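Local coordinates for protein putative beta-glucosidase (PDB 5WAB) that hydrolyses beta-glucosidic linkages as a family 3 glycoside hydrolase, and may also release terminal arabinopyranosyl units from ginsenosides, at residues A141-Q144 / G149-L152. Residues are numbered along the deposited sequence; the frame is centred on the assembly and turned at random.
Sequences AGVQ and GTSL
The apolar part of the contact is Val143 against the methyl of Thr150. CG2 of Thr150 comes up to the branch point of the valine, 3.5 Å from Val143 CB, and lies nearly as close to Val143 CG1, at 3.6 Å. A chi1 of 172° turns Val143 CG1 away from the valine's own backbone N, and this methyl also comes to within 4.0 Å of the carbonyl oxygen Gly149 O. Ala94 of helix 83-99 and Ile105 of strand 102-106 add to the surroundings of the valine. Helix 129-144 and strand 149-155 are successive elements of the N-terminal TIM-barrel-like domain, the helix ending just before the short loop into a strand that pairs in parallel with 102-106 and 195-198. The polar part belongs to Gln144, whose extended side chain crosses that of Thr150 at about a right angle. Its OE1 accepts a weak hydrogen bond from Thr150 OG1 (3.3 Å), while stronger support comes from Trp194 N to the same oxygen; NE2 donates to Gln192 O, and together these bonds fix the rotation of the amide. A leucine here would probably leave Trp194 N and Gln192 O without their side-chain partners and Thr150 OG1 without its weak acceptor.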
loop_
_atom_site.group_PDB
_atom_site.type_symbol
_atom_site.label_atom_id
_atom_site.label_comp_id
_atom_site.label_asym_id
_atom_site.label_seq_id
_atom_site.Cartn_x
_atom_site.Cartn_y
_atom_site.Cartn_z
ATOM N N ALA A 141 -5.173 0.838 12.991
ATOM C CA ALA A 141 -5.920 1.566 14.014
ATOM C C ALA A 141 -7.406 1.240 13.953
ATOM O O ALA A 141 -8.072 1.140 14.990
ATOM C CB ALA A 141 -5.699 3.069 13.861
ATOM N N GLY A 142 -7.944 1.071 12.746
ATOM C CA GLY A 142 -9.361 0.794 12.612
ATOM C C GLY A 142 -9.748 -0.568 13.153
ATOM O O GLY A 142 -10.698 -0.689 13.929
ATOM N N VAL A 143 -9.031 -1.617 12.738
ATOM C CA VAL A 143 -9.371 -2.969 13.179
ATOM C C VAL A 143 -9.210 -3.090 14.690
ATOM O O VAL A 143 -10.112 -3.556 15.396
ATOM C CB VAL A 143 -8.512 -4.010 12.444
ATOM C CG1 VAL A 143 -8.722 -5.401 13.040
ATOM C CG2 VAL A 143 -8.808 -4.015 10.958
ATOM N N GLN A 144 -8.065 -2.646 15.209
ATOM C CA GLN A 144 -7.779 -2.829 16.623
ATOM C C GLN A 144 -8.632 -1.924 17.508
ATOM O O GLN A 144 -8.773 -2.201 18.707
ATOM C CB GLN A 144 -6.283 -2.611 16.871
ATOM C CG GLN A 144 -5.398 -3.607 16.098
ATOM C CD GLN A 144 -3.926 -3.561 16.497
ATOM O OE1 GLN A 144 -3.129 -4.406 16.080
ATOM N NE2 GLN A 144 -3.564 -2.582 17.316
ATOM N N GLY A 149 -6.950 -8.031 16.465
ATOM C CA GLY A 149 -5.585 -7.782 16.057
ATOM C C GLY A 149 -5.400 -7.765 14.549
ATOM O O GLY A 149 -6.172 -8.346 13.790
ATOM N N THR A 150 -4.347 -7.078 14.116
ATOM C CA THR A 150 -3.897 -7.062 12.728
ATOM C C THR A 150 -2.512 -7.685 12.648
ATOM O O THR A 150 -1.929 -8.084 13.656
ATOM C CB THR A 150 -3.858 -5.643 12.151
ATOM O OG1 THR A 150 -2.856 -4.876 12.825
ATOM C CG2 THR A 150 -5.192 -4.964 12.301
ATOM N N SER A 151 -1.974 -7.745 11.433
ATOM C CA SER A 151 -0.639 -8.300 11.201
ATOM C C SER A 151 0.047 -7.483 10.100
ATOM O O SER A 151 -0.080 -7.786 8.910
ATOM C CB SER A 151 -0.732 -9.780 10.851
ATOM O OG SER A 151 0.528 -10.414 10.954
ATOM N N LEU A 152 0.756 -6.429 10.508
ATOM C CA LEU A 152 1.596 -5.673 9.588
ATOM C C LEU A 152 2.545 -6.624 8.877
ATOM O O LEU A 152 3.369 -7.278 9.518
ATOM C CB LEU A 152 2.372 -4.608 10.364
ATOM C CG LEU A 152 3.038 -3.486 9.572
ATOM C CD1 LEU A 152 2.003 -2.765 8.728
ATOM C CD2 LEU A 152 3.729 -2.522 10.529
#